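Long-range contacts in IPT/TIG domain-containing protein BACOVA_02650 (Bacteroides ovatus, PDB 5E7H), which binds polysaccharide at the cell surface, probably capturing xyloglucan before it is transported into the periplasm for degradation: residues Leu58-Ile68 with Ser79-Glu87; Thr6-Val14 with Phe198-Gln209. All coordinates share one frame; numbering follows the deposited sequence. Where two conformers were deposited one is given.

Contact 1 (Leu58-Ile68 with Ser79-Glu87)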
# COMPACT_ATOMS: atom_id res chain seq x y z
N LEU A 58 -11.91 6.50 -7.13
CA LEU A 58 -12.63 5.36 -6.55
C LEU A 58 -13.80 5.91 -5.70
O LEU A 58 -13.56 6.57 -4.69
CB LEU A 58 -11.70 4.48 -5.72
CG LEU A 58 -12.35 3.20 -5.17
CD1 LEU A 58 -12.66 2.23 -6.29
CD2 LEU A 58 -11.46 2.56 -4.14
N PRO A 59 -15.06 5.66 -6.10
CA PRO A 59 -16.17 6.33 -5.40
C PRO A 59 -16.61 5.67 -4.09
O PRO A 59 -17.26 6.33 -3.26
CB PRO A 59 -17.29 6.28 -6.42
CG PRO A 59 -17.03 5.09 -7.24
CD PRO A 59 -15.53 4.95 -7.31
N GLN A 60 -16.27 4.40 -3.90
CA GLN A 60 -16.66 3.65 -2.72
C GLN A 60 -15.77 2.42 -2.64
O GLN A 60 -15.15 2.06 -3.64
CB GLN A 60 -18.13 3.23 -2.78
CG GLN A 60 -18.43 2.32 -3.97
CD GLN A 60 -19.91 2.07 -4.20
OE1 GLN A 60 -20.53 2.72 -5.04
NE2 GLN A 60 -20.46 1.10 -3.48
N ALA A 61 -15.68 1.80 -1.47
CA ALA A 61 -14.88 0.58 -1.29
C ALA A 61 -15.66 -0.65 -1.72
O ALA A 61 -16.79 -0.84 -1.31
CB ALA A 61 -14.45 0.44 0.14
N PRO A 62 -15.04 -1.52 -2.54
CA PRO A 62 -15.57 -2.87 -2.68
C PRO A 62 -15.69 -3.58 -1.33
O PRO A 62 -14.83 -3.38 -0.48
CB PRO A 62 -14.52 -3.58 -3.55
CG PRO A 62 -13.66 -2.51 -4.11
CD PRO A 62 -13.72 -1.35 -3.19
N THR A 63 -16.72 -4.41 -1.16
CA THR A 63 -16.92 -5.16 0.07
C THR A 63 -16.22 -6.51 0.01
O THR A 63 -16.06 -7.16 1.04
CB THR A 63 -18.43 -5.38 0.36
OG1 THR A 63 -18.98 -6.28 -0.60
CG2 THR A 63 -19.21 -4.06 0.31
N GLN A 64 -15.79 -6.92 -1.19
CA GLN A 64 -15.12 -8.21 -1.40
C GLN A 64 -13.97 -8.01 -2.37
O GLN A 64 -13.96 -7.05 -3.14
CB GLN A 64 -16.07 -9.27 -1.96
CG GLN A 64 -17.28 -9.55 -1.10
CD GLN A 64 -18.21 -10.55 -1.74
OE1 GLN A 64 -18.11 -10.84 -2.94
NE2 GLN A 64 -19.14 -11.08 -0.95
N SER A 65 -13.02 -8.93 -2.35
CA SER A 65 -11.96 -8.96 -3.33
C SER A 65 -12.53 -9.30 -4.71
O SER A 65 -13.66 -9.76 -4.85
CB SER A 65 -10.90 -9.98 -2.93
OG SER A 65 -11.47 -11.27 -2.81
N GLY A 66 -11.74 -9.04 -5.75
CA GLY A 66 -12.19 -9.26 -7.12
C GLY A 66 -11.18 -8.70 -8.09
O GLY A 66 -10.00 -8.58 -7.77
N HIS A 67 -11.64 -8.38 -9.30
CA HIS A 67 -10.79 -7.80 -10.32
C HIS A 67 -11.48 -6.62 -10.98
O HIS A 67 -12.71 -6.52 -10.95
CB HIS A 67 -10.42 -8.83 -11.38
CG HIS A 67 -9.73 -10.03 -10.81
ND1 HIS A 67 -8.36 -10.07 -10.64
CD2 HIS A 67 -10.21 -11.20 -10.33
CE1 HIS A 67 -8.03 -11.23 -10.09
NE2 HIS A 67 -9.14 -11.93 -9.89
N ILE A 68 -10.69 -5.74 -11.57
CA ILE A 68 -11.23 -4.68 -12.42
C ILE A 68 -11.37 -5.18 -13.85
O ILE A 68 -10.44 -5.78 -14.40
CB ILE A 68 -10.33 -3.43 -12.39
CG1 ILE A 68 -10.17 -2.90 -10.95
CG2 ILE A 68 -10.89 -2.35 -13.32
CD1 ILE A 68 -9.19 -1.78 -10.82
N SER A 79 -8.06 -7.12 -15.01
CA SER A 79 -6.76 -6.95 -14.34
C SER A 79 -6.37 -8.28 -13.68
O SER A 79 -7.22 -8.99 -13.15
CB SER A 79 -6.83 -5.81 -13.32
OG SER A 79 -7.71 -6.10 -12.23
N ALA A 80 -5.09 -8.62 -13.75
CA ALA A 80 -4.61 -9.91 -13.24
C ALA A 80 -4.49 -9.94 -11.72
O ALA A 80 -4.86 -10.95 -11.09
CB ALA A 80 -3.26 -10.24 -13.87
N GLU A 81 -3.99 -8.86 -11.13
CA GLU A 81 -3.92 -8.71 -9.68
C GLU A 81 -5.29 -8.75 -9.04
O GLU A 81 -6.24 -8.20 -9.60
CB GLU A 81 -3.27 -7.37 -9.28
CG GLU A 81 -1.86 -7.14 -9.69
CD GLU A 81 -1.36 -5.79 -9.19
OE1 GLU A 81 -2.16 -4.82 -9.18
OE2 GLU A 81 -0.19 -5.71 -8.78
N ILE A 82 -5.38 -9.31 -7.84
CA ILE A 82 -6.61 -9.20 -7.07
C ILE A 82 -6.71 -7.79 -6.52
O ILE A 82 -5.81 -7.31 -5.82
CB ILE A 82 -6.66 -10.24 -5.95
CG1 ILE A 82 -6.75 -11.63 -6.59
CG2 ILE A 82 -7.83 -9.99 -5.03
CD1 ILE A 82 -6.77 -12.79 -5.61
N PHE A 83 -7.81 -7.12 -6.88
CA PHE A 83 -8.15 -5.77 -6.42
C PHE A 83 -8.91 -5.83 -5.09
O PHE A 83 -9.82 -6.64 -4.93
CB PHE A 83 -8.99 -5.05 -7.50
CG PHE A 83 -9.11 -3.57 -7.27
CD1 PHE A 83 -8.01 -2.74 -7.38
CD2 PHE A 83 -10.35 -3.01 -6.96
CE1 PHE A 83 -8.13 -1.37 -7.15
CE2 PHE A 83 -10.48 -1.64 -6.75
CZ PHE A 83 -9.37 -0.83 -6.84
N TYR A 84 -8.51 -4.98 -4.14
CA TYR A 84 -9.05 -4.94 -2.78
C TYR A 84 -8.95 -6.32 -2.12
O TYR A 84 -9.94 -6.95 -1.75
CB TYR A 84 -10.49 -4.37 -2.73
CG TYR A 84 -10.49 -2.92 -2.26
CD1 TYR A 84 -10.99 -2.58 -1.00
CD2 TYR A 84 -9.94 -1.90 -3.03
CE1 TYR A 84 -10.96 -1.26 -0.55
CE2 TYR A 84 -9.93 -0.58 -2.59
CZ TYR A 84 -10.43 -0.28 -1.35
OH TYR A 84 -10.40 1.02 -0.89
N PRO A 85 -7.69 -6.80 -1.98
CA PRO A 85 -7.44 -8.09 -1.34
C PRO A 85 -7.60 -7.98 0.17
O PRO A 85 -6.63 -8.01 0.94
CB PRO A 85 -6.00 -8.40 -1.74
CG PRO A 85 -5.36 -7.10 -1.82
CD PRO A 85 -6.44 -6.19 -2.44
N LEU A 86 -8.85 -7.83 0.60
CA LEU A 86 -9.16 -7.58 2.00
C LEU A 86 -8.61 -8.67 2.92
O LEU A 86 -8.19 -8.38 4.05
CB LEU A 86 -10.68 -7.44 2.17
CG LEU A 86 -11.20 -6.17 1.50
CD1 LEU A 86 -12.70 -6.35 1.24
CD2 LEU A 86 -10.92 -4.92 2.33
N GLU A 87 -8.55 -9.90 2.41
CA GLU A 87 -8.16 -11.05 3.19
C GLU A 87 -6.65 -11.11 3.43
O GLU A 87 -6.18 -11.92 4.23
CB GLU A 87 -8.63 -12.33 2.48
CG GLU A 87 -10.11 -12.31 1.97
CD GLU A 87 -10.30 -11.76 0.56
OE1 GLU A 87 -9.41 -11.06 0.04
OE2 GLU A 87 -11.36 -12.04 -0.05
O HOH W 1 -13.64 -10.80 0.08

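Contact 2 (Thr6-Val14 with Phe198-Gln209)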
# COMPACT_ATOMS: atom_id res chain seq x y z
N THR A 6 -1.49 -3.46 -18.28
CA THR A 6 -0.11 -3.75 -17.89
C THR A 6 0.19 -3.43 -16.43
O THR A 6 1.07 -4.04 -15.83
CB THR A 6 0.90 -3.00 -18.79
OG1 THR A 6 0.62 -1.60 -18.77
CG2 THR A 6 0.82 -3.50 -20.22
N ALA A 7 -0.52 -2.47 -15.83
CA ALA A 7 -0.32 -2.15 -14.42
C ALA A 7 -1.51 -1.38 -13.85
O ALA A 7 -2.22 -0.70 -14.58
CB ALA A 7 0.94 -1.36 -14.24
N VAL A 8 -1.73 -1.54 -12.55
CA VAL A 8 -2.73 -0.78 -11.81
C VAL A 8 -2.00 -0.07 -10.67
O VAL A 8 -1.11 -0.65 -10.04
CB VAL A 8 -3.85 -1.67 -11.27
CG1 VAL A 8 -4.91 -0.85 -10.57
CG2 VAL A 8 -4.49 -2.46 -12.41
N SER A 9 -2.37 1.18 -10.40
CA SER A 9 -1.64 2.01 -9.45
C SER A 9 -1.59 1.44 -8.04
O SER A 9 -0.58 1.60 -7.32
CB SER A 9 -2.25 3.42 -9.44
OG SER A 9 -3.63 3.36 -9.15
N SER A 10 -2.65 0.75 -7.62
CA SER A 10 -2.69 0.13 -6.30
C SER A 10 -3.69 -1.01 -6.28
O SER A 10 -4.64 -1.00 -7.05
CB SER A 10 -3.07 1.16 -5.25
OG SER A 10 -3.21 0.55 -3.98
N THR A 11 -3.45 -1.99 -5.41
CA THR A 11 -4.44 -3.05 -5.15
C THR A 11 -5.46 -2.61 -4.10
O THR A 11 -6.47 -3.27 -3.92
CB THR A 11 -3.77 -4.35 -4.68
OG1 THR A 11 -3.08 -4.12 -3.46
CG2 THR A 11 -2.79 -4.89 -5.72
N MET A 12 -5.23 -1.50 -3.39
CA MET A 12 -6.17 -1.07 -2.36
C MET A 12 -6.14 0.45 -2.25
O MET A 12 -5.83 1.00 -1.19
CB MET A 12 -5.87 -1.74 -1.02
CG MET A 12 -7.05 -1.65 -0.05
SD MET A 12 -6.88 -2.72 1.41
CE MET A 12 -7.31 -4.27 0.67
N PRO A 13 -6.50 1.11 -3.34
CA PRO A 13 -6.52 2.58 -3.31
C PRO A 13 -7.54 3.09 -2.32
O PRO A 13 -8.63 2.53 -2.18
CB PRO A 13 -6.89 2.96 -4.75
CG PRO A 13 -7.54 1.75 -5.33
CD PRO A 13 -6.92 0.57 -4.64
N VAL A 14 -7.19 4.17 -1.64
CA VAL A 14 -8.10 4.82 -0.71
C VAL A 14 -9.35 5.34 -1.43
O VAL A 14 -9.28 5.90 -2.54
CB VAL A 14 -7.36 5.98 0.02
CG1 VAL A 14 -8.31 6.79 0.92
CG2 VAL A 14 -6.21 5.42 0.84
N PHE A 198 4.12 2.13 -8.52
CA PHE A 198 3.61 2.45 -9.84
C PHE A 198 4.58 3.33 -10.64
O PHE A 198 4.77 3.11 -11.84
CB PHE A 198 2.25 3.15 -9.68
CG PHE A 198 1.47 3.32 -10.97
CD1 PHE A 198 1.09 2.22 -11.72
CD2 PHE A 198 1.05 4.57 -11.36
CE1 PHE A 198 0.33 2.39 -12.87
CE2 PHE A 198 0.30 4.75 -12.50
CZ PHE A 198 -0.06 3.66 -13.26
N THR A 199 5.16 4.33 -9.99
CA THR A 199 6.02 5.30 -10.70
C THR A 199 7.51 5.19 -10.37
O THR A 199 8.36 5.73 -11.10
CB THR A 199 5.62 6.74 -10.39
OG1 THR A 199 5.90 7.02 -9.01
CG2 THR A 199 4.14 6.97 -10.65
N GLY A 200 7.83 4.52 -9.27
CA GLY A 200 9.20 4.42 -8.79
C GLY A 200 9.69 5.67 -8.08
O GLY A 200 10.85 5.72 -7.65
N LYS A 201 8.82 6.67 -7.94
CA LYS A 201 9.17 7.93 -7.27
C LYS A 201 8.49 8.12 -5.92
O LYS A 201 7.46 7.51 -5.64
CB LYS A 201 8.82 9.12 -8.17
CG LYS A 201 9.70 9.23 -9.42
CD LYS A 201 8.93 8.92 -10.69
CE LYS A 201 8.33 10.16 -11.31
NZ LYS A 201 9.32 10.96 -12.09
N THR A 202 9.06 8.97 -5.06
CA THR A 202 8.36 9.40 -3.85
C THR A 202 7.30 10.42 -4.23
O THR A 202 7.58 11.62 -4.35
CB THR A 202 9.32 9.99 -2.80
OG1 THR A 202 10.32 9.02 -2.48
CG2 THR A 202 8.56 10.37 -1.54
N GLU A 203 6.08 9.95 -4.47
CA GLU A 203 4.98 10.85 -4.80
C GLU A 203 4.64 11.63 -3.55
O GLU A 203 4.76 11.12 -2.43
CB GLU A 203 3.76 10.06 -5.30
CG GLU A 203 4.06 9.21 -6.53
CD GLU A 203 4.36 10.01 -7.78
OE1 GLU A 203 5.08 9.50 -8.67
OE2 GLU A 203 3.89 11.17 -7.87
N THR A 204 4.21 12.87 -3.73
CA THR A 204 3.81 13.71 -2.61
C THR A 204 2.40 14.26 -2.78
O THR A 204 1.92 14.45 -3.90
CB THR A 204 4.77 14.88 -2.40
OG1 THR A 204 4.81 15.68 -3.58
CG2 THR A 204 6.18 14.36 -2.08
N GLY A 205 1.74 14.49 -1.65
CA GLY A 205 0.45 15.14 -1.64
C GLY A 205 -0.68 14.24 -2.06
O GLY A 205 -1.80 14.74 -2.29
N LYS A 206 -0.40 12.95 -2.19
CA LYS A 206 -1.41 11.97 -2.54
C LYS A 206 -0.97 10.61 -2.05
O LYS A 206 0.21 10.41 -1.75
CB LYS A 206 -1.63 11.94 -4.06
CG LYS A 206 -0.41 11.53 -4.86
CD LYS A 206 -0.67 11.72 -6.35
CE LYS A 206 0.56 11.43 -7.17
NZ LYS A 206 0.29 11.57 -8.63
N TRP A 207 -1.92 9.69 -1.92
CA TRP A 207 -1.60 8.33 -1.54
C TRP A 207 -0.90 7.57 -2.66
O TRP A 207 -1.20 7.78 -3.85
CB TRP A 207 -2.86 7.58 -1.16
CG TRP A 207 -3.46 7.97 0.17
CD1 TRP A 207 -4.49 8.84 0.37
CD2 TRP A 207 -3.09 7.47 1.47
NE1 TRP A 207 -4.77 8.94 1.71
CE2 TRP A 207 -3.93 8.11 2.41
CE3 TRP A 207 -2.13 6.57 1.93
CZ2 TRP A 207 -3.85 7.86 3.76
CZ3 TRP A 207 -2.04 6.32 3.30
CH2 TRP A 207 -2.91 6.96 4.19
N MET A 208 0.04 6.71 -2.28
CA MET A 208 0.66 5.78 -3.21
C MET A 208 0.70 4.40 -2.58
O MET A 208 0.66 4.25 -1.34
CB MET A 208 2.08 6.22 -3.57
CG MET A 208 2.96 6.46 -2.39
SD MET A 208 4.65 6.89 -2.89
CE MET A 208 5.32 7.37 -1.30
N GLN A 209 0.76 3.39 -3.44
CA GLN A 209 1.06 2.05 -2.99
C GLN A 209 2.57 1.87 -2.97
O GLN A 209 3.25 2.15 -3.95
CB GLN A 209 0.43 1.01 -3.89
CG GLN A 209 0.83 -0.42 -3.52
CD GLN A 209 0.15 -1.43 -4.43
OE1 GLN A 209 -0.91 -1.98 -4.10
NE2 GLN A 209 0.71 -1.63 -5.60
O HOH W 2 -0.87 -2.57 -8.04
O HOH W 3 0.11 3.98 -6.25

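Contact 1 (Leu58-Ile68 with Ser79-Glu87)
Glu87 OE2 is gripped twice at the mouth of this contact: Ser65 OG donates over 2.9 Å to the syn lone pair of OE2, the one on the side of OE1, and a water donates to it while accepting from Ser65 N. These residues close the end of the Ig-like IPT/TIG domain where the chain passes into the xyloglucan-binding domain. Further in, Gly66 and Phe83 form a single antiparallel bridge of the hydrogen-bonded kind. Its shorter bond runs from Phe83 N to Gly66 O (2.8 Å), and the return bond, from Gly66 N to Phe83 O, is longer. At the far end Ser79 holds Ile68 twice: its N donates to Ile68 O at 2.8 Å, and its OG accepts from Ile68 N. His67 ND1 adds a weak bond to Glu81 O.

Two rings fill the space beneath. Phe83, with CG anti to the backbone N (chi1 -167°), presents one face to Ile68 CD1, which sits over the ring centre, and has Tyr84 CD2 over the opposite face, displaced toward the rim of the Phe83 ring. Pro62 comes across the Tyr84 ring at about a right angle, while Leu58 CD2 reaches the hydroxyl end at 3.7 Å from OH. That hydroxyl is hydrogen-bonded to Pro13 O and Asn119 ND2. A leucine in place of Tyr84 would probably strip Pro62 of its aromatic platform and leave Pro13 O without its hydroxyl partner. Pro62 makes a CH-pi contact, CD standing 3.6 Å from the Tyr84 centroid and 5° off the ring normal.

Contact 2 (Thr6-Val14 with Phe198-Gln209)
Thr11 and Gln209 make a direct polar link across this interdomain interface, where the chain leaving strand 4-8 of the Ig-like IPT/TIG domain meets strand 207-213 of the xyloglucan-binding beta-sandwich. Thr11 N points at Gln209 OE1 almost dead straight (2.9 Å, 177°), though it approaches from above the amide plane and not along a lone pair. Arg256 NH2 also donates to OE1, and Ser197 OG bonds NE2, which holds the amide at both ends. Gln209 gets there by an extended chain, its CG trans to the backbone N (chi1 174°).

Water supplies the next layer. One molecule donates to Ser9 O and accepts from Gln209 N; another joins Val8 O to Gln209 NE2, 3.1 Å from the latter.

Ser10 OG accepts from Met12 N in an ST turn and is also hydrogen-bonded to Glu165 OE1 across the interface.

The apolar contacts lie at the two ends. Phe198 lays one face against the backbone of Ser9, whose CA is 3.8 Å from the ring centroid, and turns its edge to Ala7 CB. At the other end, Val14 CG2 rests on the five-membered ring of Trp207, 3.7 Å from its centroid and 3° off the normal.

In the fold
Both segments of contact 1 fall in the sequence between the two segments of contact 2, and the centres of the contacts lie about 15 Å apart. They meet directly: Tyr84 N is 2.7 Å from Thr11 O, a probable hydrogen bond, and Phe83 CE1 packs 3.4 Å from Pro13 CD. Thr11 therefore faces both ways, its carbonyl to contact 1 and its amide to Gln209 in contact 2. A sodium ion lies about 10 Å from the side chain of Tyr84, and one lies about 8 Å from that of Trp207. Asn119, which belongs to a sodium site with Asn92, Thr121 and Asp253, touches Val14 and bonds the Tyr84 hydroxyl, connecting both contacts to that site.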